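Side-chain contacts in separin (PDB 5U1T), which cleaves the cohesin subunit SCC1 at the onset of anaphase as a caspase-like cysteine protease, releasing sister chromatids for segregation: residues Ile1415-Pro1418 with Leu1422-Thr1425; Glu1426-Gly1431 with Asp1536-Ser1541; Trp1530-Lys1535 with Gly1582-Ile1587. All coordinates share one frame; numbering follows the deposited sequence.

Interaction 1 (Ile1415-Pro1418 with Leu1422-Thr1425); sequences ILNP and LSRT
The turn that leads from strand 1412-1416 into helix 1423-1436 is closed by Asn1417 and Leu1422, the first step of a beta-alpha-beta unit that continues to strand 1444-1447. Asn1417 OD1 accepts the backbone N-H of Leu1422, with OD1 to N at 3.1 Å. The bond is bent: the angle at the hydrogen is 135°, and the donor stands above the amide plane, 49° out of it. The amide reaches across because CG of Asn1417 lies anti to its backbone N (chi1 -175°). Its nitrogen then lies over the Leu1422 peptide, ND2 coming to 3.6 Å from Leu1422 O, and OD1 also touches Leu1422 CB at 3.8 Å. Leu1422 is the N-cap residue, so the Asn1417 side chain grips the chain just where the helix begins. In this caspase-like fold the strand is an inner one of its sheet, between 1444-1447 and 1465-1469, and the side chain of Leu1422 comes within about 7 Å of that of Cys1497, the catalytic cysteine by similarity. OD1 of Asn1417 also takes a weak bond from Asp1421 N, and ND2 gives a weak one to Glu1426 OE1. Deeper in, Leu1416 CD1 meets Thr1425 CG2 at 4.4 Å, a loose apolar touch under the first helical turn, while Thr1425 OG1 is hydrogen-bonded to Asp1538 OD2.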
ATOM      1  N   ILE A1415      47.467   6.511 -18.208  1.00 73.35           N
ATOM      2  CA  ILE A1415      46.460   7.395 -18.759  1.00 73.99           C
ATOM      3  C   ILE A1415      46.950   8.821 -18.525  1.00 74.26           C
ATOM      4  O   ILE A1415      47.368   9.158 -17.423  1.00 77.77           O
ATOM      5  CB  ILE A1415      45.087   7.147 -18.110  1.00 72.25           C
ATOM      6  CG1 ILE A1415      44.669   5.689 -18.323  1.00 67.82           C
ATOM      7  CG2 ILE A1415      44.049   8.104 -18.650  1.00 70.55           C
ATOM      8  CD1 ILE A1415      43.416   5.297 -17.619  1.00 69.69           C
ATOM      9  N   LEU A1416      46.938   9.651 -19.559  1.00 73.16           N
ATOM     10  CA  LEU A1416      47.511  10.987 -19.444  1.00 75.11           C
ATOM     11  C   LEU A1416      46.602  12.049 -20.043  1.00 73.74           C
ATOM     12  O   LEU A1416      46.356  12.035 -21.244  1.00 82.11           O
ATOM     13  CB  LEU A1416      48.877  11.028 -20.123  1.00 83.63           C
ATOM     14  CG  LEU A1416      49.662  12.326 -19.977  1.00 82.86           C
ATOM     15  CD1 LEU A1416      49.790  12.674 -18.509  1.00 79.83           C
ATOM     16  CD2 LEU A1416      51.037  12.191 -20.620  1.00 84.31           C
ATOM     17  N   ASN A1417      46.100  12.959 -19.208  1.00 72.95           N
ATOM     18  CA  ASN A1417      45.266  14.074 -19.670  1.00 75.40           C
ATOM     19  C   ASN A1417      44.050  13.570 -20.454  1.00 79.15           C
ATOM     20  O   ASN A1417      43.844  13.954 -21.604  1.00 77.19           O
ATOM     21  CB  ASN A1417      46.118  15.038 -20.524  1.00 77.58           C
ATOM     22  CG  ASN A1417      45.372  16.301 -20.948  1.00 76.33           C
ATOM     23  OD1 ASN A1417      44.378  16.684 -20.347  1.00 80.53           O
ATOM     24  ND2 ASN A1417      45.874  16.958 -21.988  1.00 79.89           N
ATOM     25  N   PRO A1418      43.219  12.718 -19.821  1.00 82.73           N
ATOM     26  CA  PRO A1418      42.145  12.027 -20.546  1.00 76.53           C
ATOM     27  C   PRO A1418      41.076  12.978 -21.037  1.00 75.71           C
ATOM     28  O   PRO A1418      40.045  12.528 -21.515  1.00 87.52           O
ATOM     29  CB  PRO A1418      41.551  11.073 -19.495  1.00 77.56           C
ATOM     30  CG  PRO A1418      42.425  11.184 -18.280  1.00 76.44           C
ATOM     31  CD  PRO A1418      43.103  12.510 -18.369  1.00 80.58           C
ATOM     32  N   LEU A1422      44.627  19.600 -19.323  1.00 79.42           N
ATOM     33  CA  LEU A1422      45.879  19.685 -18.582  1.00 82.55           C
ATOM     34  C   LEU A1422      47.049  19.576 -19.541  1.00 83.70           C
ATOM     35  O   LEU A1422      47.820  18.616 -19.495  1.00 82.96           O
ATOM     36  CB  LEU A1422      45.977  18.580 -17.530  1.00 81.84           C
ATOM     37  CG  LEU A1422      45.154  18.673 -16.248  1.00 77.49           C
ATOM     38  CD1 LEU A1422      45.362  17.417 -15.427  1.00 71.32           C
ATOM     39  CD2 LEU A1422      45.533  19.910 -15.461  1.00 76.51           C
ATOM     40  N   SER A1423      47.201  20.572 -20.400  1.00 82.16           N
ATOM     41  CA  SER A1423      48.041  20.398 -21.566  1.00 84.97           C
ATOM     42  C   SER A1423      49.529  20.534 -21.261  1.00 86.08           C
ATOM     43  O   SER A1423      50.365  19.995 -21.992  1.00 86.95           O
ATOM     44  CB  SER A1423      47.599  21.378 -22.649  1.00 85.28           C
ATOM     45  OG  SER A1423      46.267  21.063 -23.068  1.00 89.22           O
ATOM     46  N   ARG A1424      49.863  21.231 -20.177  1.00 86.22           N
ATOM     47  CA  ARG A1424      51.264  21.379 -19.752  1.00 82.96           C
ATOM     48  C   ARG A1424      51.738  20.091 -19.095  1.00 78.33           C
ATOM     49  O   ARG A1424      52.901  19.695 -19.209  1.00 78.04           O
ATOM     50  CB  ARG A1424      51.411  22.555 -18.777  1.00 78.26           C
ATOM     51  CG  ARG A1424      52.822  23.137 -18.587  1.00 81.63           C
ATOM     52  CD  ARG A1424      52.751  24.373 -17.668  1.00 89.37           C
ATOM     53  NE  ARG A1424      51.457  25.061 -17.812  1.00 93.95           N
ATOM     54  CZ  ARG A1424      50.541  25.191 -16.848  1.00 91.88           C
ATOM     55  NH1 ARG A1424      49.392  25.823 -17.090  1.00 85.52           N
ATOM     56  NH2 ARG A1424      50.775  24.701 -15.644  1.00 88.49           N
ATOM     57  N   THR A1425      50.812  19.456 -18.382  1.00 81.11           N
ATOM     58  CA  THR A1425      51.059  18.157 -17.780  1.00 82.81           C
ATOM     59  C   THR A1425      51.340  17.166 -18.895  1.00 81.67           C
ATOM     60  O   THR A1425      52.306  16.401 -18.831  1.00 81.75           O
ATOM     61  CB  THR A1425      49.866  17.670 -16.934  1.00 75.16           C
ATOM     62  OG1 THR A1425      49.509  18.678 -15.985  1.00 77.29           O
ATOM     63  CG2 THR A1425      50.221  16.380 -16.214  1.00 68.90           C
TER

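Interaction 2 (Glu1426-Gly1431 with Asp1536-Ser1541); sequences ESKFKG and DIDKFS
With CG of Phe1429 beside its backbone N and anti to the carbonyl carbon (chi1 -69°), the ring is carried across to helix 1534-1548, where Asp1538, turned the same way, meets it. These are two helices of the caspase-like protease domain, nearly parallel here at 16°; the axes of these short segments approach to 11.2 Å. Phe1429 presents its edge: CE2 lies 3.8 Å from Asp1538 CG, which sits near the ring plane, and the carboxylate is almost perpendicular to the ring, their planes 82° apart. The neighbouring ring atom CZ touches Ser1541 CB at 3.8 Å, one helical turn further on. Asp1538 OD2, hydrogen-bonded to Thr1425 OG1, helps fix the carboxylate beside the ring. Lys1428 runs out fully extended along the more exposed side of the interface, its NZ reaching Asp1538 CB at 3.9 Å. The ammonium is 4.5 Å from Asp1538 OD2, too far for a salt bridge, though the opposite charges probably still attract. An alanine in place of Phe1429 is likely to open a gap between the helices and leave the Asp1538 carboxylate and Ser1541 CB without the ring that covers them. The Ser1541 hydroxyl turns back into its own helix, where OG donates to Ile1537 O at 3.1 Å, from above that carbonyl's plane, and the same oxygen also accepts Ser1541 N at 2.8 Å.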
ATOM      1  N   GLU A1426      50.496  17.189 -19.922  1.00 84.57           N
ATOM      2  CA  GLU A1426      50.723  16.321 -21.062  1.00 84.96           C
ATOM      3  C   GLU A1426      52.114  16.561 -21.625  1.00 81.62           C
ATOM      4  O   GLU A1426      52.834  15.608 -21.874  1.00 77.32           O
ATOM      5  CB  GLU A1426      49.678  16.523 -22.146  1.00 83.29           C
ATOM      6  CG  GLU A1426      49.799  15.488 -23.261  1.00 87.34           C
ATOM      7  CD  GLU A1426      48.755  15.659 -24.357  1.00 90.07           C
ATOM      8  OE1 GLU A1426      47.634  15.123 -24.222  1.00 86.37           O
ATOM      9  OE2 GLU A1426      49.063  16.337 -25.355  1.00 96.29           O
ATOM     10  N   SER A1427      52.496  17.827 -21.777  1.00 79.35           N
ATOM     11  CA  SER A1427      53.825  18.175 -22.297  1.00 79.58           C
ATOM     12  C   SER A1427      54.947  17.535 -21.500  1.00 83.93           C
ATOM     13  O   SER A1427      55.905  17.016 -22.078  1.00 86.19           O
ATOM     14  CB  SER A1427      54.040  19.693 -22.307  1.00 80.09           C
ATOM     15  OG  SER A1427      52.994  20.370 -22.978  1.00 82.41           O
ATOM     16  N   LYS A1428      54.828  17.579 -20.175  1.00 80.78           N
ATOM     17  CA  LYS A1428      55.888  17.082 -19.305  1.00 86.13           C
ATOM     18  C   LYS A1428      56.072  15.575 -19.388  1.00 84.11           C
ATOM     19  O   LYS A1428      57.198  15.092 -19.418  1.00 89.67           O
ATOM     20  CB  LYS A1428      55.630  17.470 -17.846  1.00 88.98           C
ATOM     21  CG  LYS A1428      55.722  18.963 -17.593  1.00 92.32           C
ATOM     22  CD  LYS A1428      55.438  19.311 -16.150  1.00 96.59           C
ATOM     23  CE  LYS A1428      55.562  20.812 -15.923  1.00 95.25           C
ATOM     24  NZ  LYS A1428      55.263  21.180 -14.510  1.00 98.66           N
ATOM     25  N   PHE A1429      54.976  14.831 -19.433  1.00 84.98           N
ATOM     26  CA  PHE A1429      55.071  13.382 -19.296  1.00 85.78           C
ATOM     27  C   PHE A1429      54.961  12.622 -20.611  1.00 87.48           C
ATOM     28  O   PHE A1429      55.245  11.421 -20.653  1.00 86.01           O
ATOM     29  CB  PHE A1429      54.006  12.894 -18.318  1.00 86.58           C
ATOM     30  CG  PHE A1429      54.266  13.317 -16.909  1.00 91.24           C
ATOM     31  CD1 PHE A1429      55.160  12.610 -16.116  1.00 87.74           C
ATOM     32  CD2 PHE A1429      53.650  14.440 -16.384  1.00 88.78           C
ATOM     33  CE1 PHE A1429      55.415  13.004 -14.813  1.00 85.89           C
ATOM     34  CE2 PHE A1429      53.903  14.843 -15.073  1.00 91.60           C
ATOM     35  CZ  PHE A1429      54.784  14.122 -14.288  1.00 87.39           C
ATOM     36  N   LYS A1430      54.560  13.328 -21.669  1.00 87.52           N
ATOM     37  CA  LYS A1430      54.449  12.766 -23.017  1.00 89.62           C
ATOM     38  C   LYS A1430      55.673  11.916 -23.318  1.00 90.64           C
ATOM     39  O   LYS A1430      55.556  10.764 -23.732  1.00 89.96           O
ATOM     40  CB  LYS A1430      54.295  13.889 -24.054  1.00 86.34           C
ATOM     41  CG  LYS A1430      53.878  13.440 -25.444  1.00 92.40           C
ATOM     42  CD  LYS A1430      53.482  14.619 -26.354  1.00 93.13           C
ATOM     43  CE  LYS A1430      52.271  15.383 -25.803  1.00 95.91           C
ATOM     44  NZ  LYS A1430      51.453  16.029 -26.882  1.00 94.75           N
ATOM     45  N   GLY A1431      56.841  12.493 -23.049  1.00 89.62           N
ATOM     46  CA  GLY A1431      58.125  11.858 -23.286  1.00 90.77           C
ATOM     47  C   GLY A1431      58.325  10.474 -22.695  1.00 95.19           C
ATOM     48  O   GLY A1431      58.395   9.498 -23.442  1.00 94.87           O
ATOM     49  N   ASP A1536      52.940  22.329  -9.567  1.00 76.47           N
ATOM     50  CA  ASP A1536      53.493  21.808  -8.318  1.00 74.93           C
ATOM     51  C   ASP A1536      53.347  20.296  -8.180  1.00 70.41           C
ATOM     52  O   ASP A1536      54.269  19.609  -7.737  1.00 65.71           O
ATOM     53  CB  ASP A1536      52.826  22.495  -7.133  1.00 75.54           C
ATOM     54  CG  ASP A1536      53.753  23.408  -6.405  1.00 77.09           C
ATOM     55  OD1 ASP A1536      54.877  23.653  -6.907  1.00 76.55           O
ATOM     56  OD2 ASP A1536      53.354  23.878  -5.320  1.00 81.02           O
ATOM     57  N   ILE A1537      52.178  19.783  -8.549  1.00 69.91           N
ATOM     58  CA  ILE A1537      51.895  18.370  -8.353  1.00 73.98           C
ATOM     59  C   ILE A1537      52.725  17.551  -9.333  1.00 72.92           C
ATOM     60  O   ILE A1537      53.199  16.459  -8.999  1.00 71.30           O
ATOM     61  CB  ILE A1537      50.380  18.052  -8.512  1.00 74.46           C
ATOM     62  CG1 ILE A1537      50.082  16.601  -8.114  1.00 71.87           C
ATOM     63  CG2 ILE A1537      49.891  18.342  -9.932  1.00 68.62           C
ATOM     64  CD1 ILE A1537      50.450  16.269  -6.696  1.00 69.32           C
ATOM     65  N   ASP A1538      52.922  18.099 -10.532  1.00 77.23           N
ATOM     66  CA  ASP A1538      53.724  17.444 -11.551  1.00 78.95           C
ATOM     67  C   ASP A1538      55.200  17.470 -11.193  1.00 75.36           C
ATOM     68  O   ASP A1538      55.923  16.543 -11.547  1.00 72.16           O
ATOM     69  CB  ASP A1538      53.495  18.090 -12.908  1.00 78.39           C
ATOM     70  CG  ASP A1538      52.136  17.763 -13.473  1.00 85.03           C
ATOM     71  OD1 ASP A1538      51.474  16.840 -12.938  1.00 76.95           O
ATOM     72  OD2 ASP A1538      51.730  18.427 -14.456  1.00 89.50           O
ATOM     73  N   LYS A1539      55.643  18.527 -10.500  1.00 78.09           N
ATOM     74  CA  LYS A1539      56.967  18.533  -9.874  1.00 73.20           C
ATOM     75  C   LYS A1539      57.060  17.301  -8.967  1.00 72.29           C
ATOM     76  O   LYS A1539      57.998  16.516  -9.075  1.00 76.49           O
ATOM     77  CB  LYS A1539      57.220  19.815  -9.060  1.00 72.84           C
ATOM     78  CG  LYS A1539      57.747  21.028  -9.830  1.00 77.45           C
ATOM     79  CD  LYS A1539      58.455  22.010  -8.872  1.00 81.10           C
ATOM     80  CE  LYS A1539      59.246  23.115  -9.597  1.00 88.43           C
ATOM     81  NZ  LYS A1539      58.359  24.066 -10.348  1.00 81.15           N
ATOM     82  N   PHE A1540      56.060  17.125  -8.106  1.00 65.70           N
ATOM     83  CA  PHE A1540      56.034  16.012  -7.166  1.00 67.60           C
ATOM     84  C   PHE A1540      56.016  14.663  -7.880  1.00 66.15           C
ATOM     85  O   PHE A1540      56.760  13.756  -7.522  1.00 66.06           O
ATOM     86  CB  PHE A1540      54.822  16.143  -6.219  1.00 71.61           C
ATOM     87  CG  PHE A1540      54.560  14.916  -5.385  1.00 62.70           C
ATOM     88  CD1 PHE A1540      55.275  14.685  -4.224  1.00 65.23           C
ATOM     89  CD2 PHE A1540      53.603  13.991  -5.767  1.00 62.95           C
ATOM     90  CE1 PHE A1540      55.043  13.553  -3.464  1.00 65.33           C
ATOM     91  CE2 PHE A1540      53.366  12.861  -5.015  1.00 61.69           C
ATOM     92  CZ  PHE A1540      54.081  12.640  -3.866  1.00 62.32           C
ATOM     93  N   SER A1541      55.160  14.525  -8.880  1.00 76.38           N
ATOM     94  CA  SER A1541      55.073  13.277  -9.632  1.00 79.78           C
ATOM     95  C   SER A1541      56.397  12.907 -10.291  1.00 79.45           C
ATOM     96  O   SER A1541      56.852  11.765 -10.180  1.00 77.44           O
ATOM     97  CB  SER A1541      53.985  13.371 -10.698  1.00 79.52           C
ATOM     98  OG  SER A1541      52.734  13.625 -10.097  1.00 74.61           O
TER

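Interaction 3 (Trp1530-Lys1535 with Gly1582-Ile1587); sequences WDVTDK and GAAPVI
Trp1530 NE1 donates a hydrogen bond to Leu1580 O, just ahead of 1582-1587, and the same nitrogen lies against the methyl of Ala1584, NE1 to CB at 3.4 Å. The indole is swung between its backbone N and carbonyl carbon (chi1 45°), which brings one face over Ala1584, whose CA stands 3.6 Å above the ring plane and offset toward the rim. Further along the six-membered ring, CZ2 meets Ala1583 CB at 4.0 Å, and CH2 approaches Ala1583 O at 3.9 Å. Both residues there are alanines, and their short side chains probably let the backbone of 1583-1584 come close to the indole. Two residues after the tryptophan, Val1532 adds a second apolar contact: its CG1 touches Ala1584 CB at 3.5 Å, so that this one methyl touches both the indole and the valine. No hydrogen bond joins the two segments directly. Val1532 also comes within about 4 Å of the side chain of Cys1497, which puts this contact beside the probable catalytic cysteine. Asp1531 OD1, between the two, is hydrogen-bonded to Ser1498 OG. The 1530-1533 loop leads from strand 1524-1528 to helix 1534-1548, while 1582-1584 leads into the antiparallel edge strand 1585-1589, and Trp1530 also packs on Ile1191 and Asn1195 of helix 1180-1198 and on Met1226 of helix 1209-1237.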
ATOM      1  N   TRP A1530      42.921  16.275  -1.477  1.00 59.68           N
ATOM      2  CA  TRP A1530      42.127  17.395  -1.981  1.00 62.52           C
ATOM      3  C   TRP A1530      42.616  17.808  -3.367  1.00 61.79           C
ATOM      4  O   TRP A1530      43.446  17.116  -3.951  1.00 63.61           O
ATOM      5  CB  TRP A1530      42.188  18.573  -1.015  1.00 58.87           C
ATOM      6  CG  TRP A1530      43.573  18.847  -0.516  1.00 64.88           C
ATOM      7  CD1 TRP A1530      44.582  19.459  -1.196  1.00 60.62           C
ATOM      8  CD2 TRP A1530      44.100  18.526   0.779  1.00 65.82           C
ATOM      9  NE1 TRP A1530      45.708  19.539  -0.405  1.00 64.05           N
ATOM     10  CE2 TRP A1530      45.437  18.968   0.809  1.00 65.75           C
ATOM     11  CE3 TRP A1530      43.567  17.910   1.916  1.00 65.97           C
ATOM     12  CZ2 TRP A1530      46.247  18.815   1.926  1.00 64.03           C
ATOM     13  CZ3 TRP A1530      44.374  17.750   3.019  1.00 66.31           C
ATOM     14  CH2 TRP A1530      45.700  18.204   3.020  1.00 64.09           C
ATOM     15  N   ASP A1531      42.116  18.922  -3.897  1.00 55.36           N
ATOM     16  CA  ASP A1531      42.532  19.338  -5.231  1.00 63.40           C
ATOM     17  C   ASP A1531      43.927  19.927  -5.181  1.00 68.31           C
ATOM     18  O   ASP A1531      44.286  20.630  -4.234  1.00 72.44           O
ATOM     19  CB  ASP A1531      41.572  20.360  -5.855  1.00 67.32           C
ATOM     20  CG  ASP A1531      40.123  19.888  -5.889  1.00 66.70           C
ATOM     21  OD1 ASP A1531      39.872  18.663  -5.855  1.00 63.82           O
ATOM     22  OD2 ASP A1531      39.232  20.765  -5.947  1.00 61.30           O
ATOM     23  N   VAL A1532      44.709  19.633  -6.213  1.00 65.00           N
ATOM     24  CA  VAL A1532      46.071  20.130  -6.333  1.00 69.28           C
ATOM     25  C   VAL A1532      46.260  20.864  -7.662  1.00 68.10           C
ATOM     26  O   VAL A1532      45.535  20.603  -8.609  1.00 70.66           O
ATOM     27  CB  VAL A1532      47.065  18.985  -6.231  1.00 69.97           C
ATOM     28  CG1 VAL A1532      47.052  18.424  -4.835  1.00 65.33           C
ATOM     29  CG2 VAL A1532      46.708  17.902  -7.235  1.00 68.06           C
ATOM     30  N   THR A1533      47.206  21.790  -7.730  1.00 65.89           N
ATOM     31  CA  THR A1533      47.403  22.585  -8.941  1.00 69.76           C
ATOM     32  C   THR A1533      48.589  22.051  -9.758  1.00 74.47           C
ATOM     33  O   THR A1533      49.540  21.500  -9.197  1.00 71.02           O
ATOM     34  CB  THR A1533      47.609  24.074  -8.606  1.00 72.84           C
ATOM     35  OG1 THR A1533      48.806  24.243  -7.820  1.00 74.79           O
ATOM     36  CG2 THR A1533      46.406  24.618  -7.844  1.00 65.07           C
ATOM     37  N   ASP A1534      48.546  22.233 -11.077  1.00 76.39           N
ATOM     38  CA  ASP A1534      49.273  21.326 -11.976  1.00 78.65           C
ATOM     39  C   ASP A1534      50.801  21.427 -11.949  1.00 74.22           C
ATOM     40  O   ASP A1534      51.467  20.392 -11.900  1.00 71.72           O
ATOM     41  CB  ASP A1534      48.739  21.470 -13.425  1.00 79.08           C
ATOM     42  CG  ASP A1534      49.366  22.620 -14.206  1.00 79.26           C
ATOM     43  OD1 ASP A1534      49.009  23.793 -13.973  1.00 77.92           O
ATOM     44  OD2 ASP A1534      50.190  22.347 -15.107  1.00 77.70           O
ATOM     45  N   LYS A1535      51.374  22.628 -11.956  1.00 74.82           N
ATOM     46  CA  LYS A1535      52.846  22.721 -11.967  1.00 81.24           C
ATOM     47  C   LYS A1535      53.484  22.054 -10.750  1.00 78.79           C
ATOM     48  O   LYS A1535      54.448  21.299 -10.886  1.00 77.52           O
ATOM     49  CB  LYS A1535      53.320  24.178 -12.043  1.00 82.11           C
ATOM     50  CG  LYS A1535      53.003  24.858 -13.350  1.00 82.96           C
ATOM     51  CD  LYS A1535      53.477  26.291 -13.371  1.00 87.92           C
ATOM     52  CE  LYS A1535      53.706  26.710 -14.808  1.00 89.15           C
ATOM     53  NZ  LYS A1535      54.721  25.805 -15.426  1.00 91.28           N
ATOM     54  N   GLY A1582      51.834  19.846  -1.333  1.00 66.57           N
ATOM     55  CA  GLY A1582      52.722  18.830  -0.774  1.00 63.31           C
ATOM     56  C   GLY A1582      52.151  17.888   0.292  1.00 64.65           C
ATOM     57  O   GLY A1582      52.646  16.770   0.461  1.00 56.64           O
ATOM     58  N   ALA A1583      51.119  18.329   1.016  1.00 62.35           N
ATOM     59  CA  ALA A1583      50.503  17.503   2.054  1.00 58.91           C
ATOM     60  C   ALA A1583      49.353  16.678   1.497  1.00 61.90           C
ATOM     61  O   ALA A1583      48.764  15.855   2.200  1.00 59.64           O
ATOM     62  CB  ALA A1583      50.010  18.369   3.211  1.00 59.42           C
ATOM     63  N   ALA A1584      49.040  16.913   0.226  1.00 62.32           N
ATOM     64  CA  ALA A1584      47.896  16.290  -0.417  1.00 60.88           C
ATOM     65  C   ALA A1584      48.087  14.795  -0.721  1.00 57.75           C
ATOM     66  O   ALA A1584      47.158  14.011  -0.523  1.00 52.27           O
ATOM     67  CB  ALA A1584      47.557  17.046  -1.683  1.00 62.59           C
ATOM     68  N   PRO A1585      49.279  14.390  -1.211  1.00 60.92           N
ATOM     69  CA  PRO A1585      49.382  12.954  -1.519  1.00 58.94           C
ATOM     70  C   PRO A1585      49.389  12.042  -0.301  1.00 55.69           C
ATOM     71  O   PRO A1585      49.923  12.432   0.724  1.00 61.30           O
ATOM     72  CB  PRO A1585      50.708  12.846  -2.283  1.00 54.63           C
ATOM     73  CG  PRO A1585      51.370  14.141  -2.138  1.00 60.83           C
ATOM     74  CD  PRO A1585      50.349  15.163  -1.864  1.00 57.97           C
ATOM     75  N   VAL A1586      48.787  10.854  -0.443  1.00 57.80           N
ATOM     76  CA  VAL A1586      48.656   9.849   0.618  1.00 48.79           C
ATOM     77  C   VAL A1586      48.635   8.440  -0.000  1.00 50.33           C
ATOM     78  O   VAL A1586      48.251   8.291  -1.150  1.00 60.96           O
ATOM     79  CB  VAL A1586      47.371  10.099   1.465  1.00 60.49           C
ATOM     80  CG1 VAL A1586      46.114  10.137   0.576  1.00 52.71           C
ATOM     81  CG2 VAL A1586      47.240   9.084   2.588  1.00 50.06           C
ATOM     82  N   ILE A1587      49.079   7.424   0.736  1.00 45.67           N
ATOM     83  CA  ILE A1587      49.083   6.035   0.270  1.00 52.52           C
ATOM     84  C   ILE A1587      48.231   5.110   1.143  1.00 56.28           C
ATOM     85  O   ILE A1587      48.309   5.169   2.364  1.00 63.05           O
ATOM     86  CB  ILE A1587      50.489   5.433   0.262  1.00 57.19           C
ATOM     87  CG1 ILE A1587      51.488   6.317  -0.476  1.00 58.96           C
ATOM     88  CG2 ILE A1587      50.470   4.054  -0.349  1.00 59.01           C
ATOM     89  CD1 ILE A1587      52.946   5.956  -0.151  1.00 68.89           C
TER

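How the interactions relate
All three contacts are mainly buried in the protease domain; interaction 2 alone has a charged side chain, Lys1428, at an exposed margin, and interaction 1 has Ser1423 at its edge. Interactions 1 and 2 share helix 1423-1436, and interactions 2 and 3 share helix 1534-1548, so the helix pair ties together the sheet-end turns at 1415-1418 and 1530-1535. Their chemistry differs: a side-chain-to-backbone hydrogen bond in the first, ring-edge and aliphatic contact in the second, apolar packing in the third. The threonine-aspartate hydrogen bond links interactions 1 and 2, a salt bridge from Arg1424 to Asp1534 joins 1 to 3, and Phe1540 packing on Pro1585 joins 2 to 3.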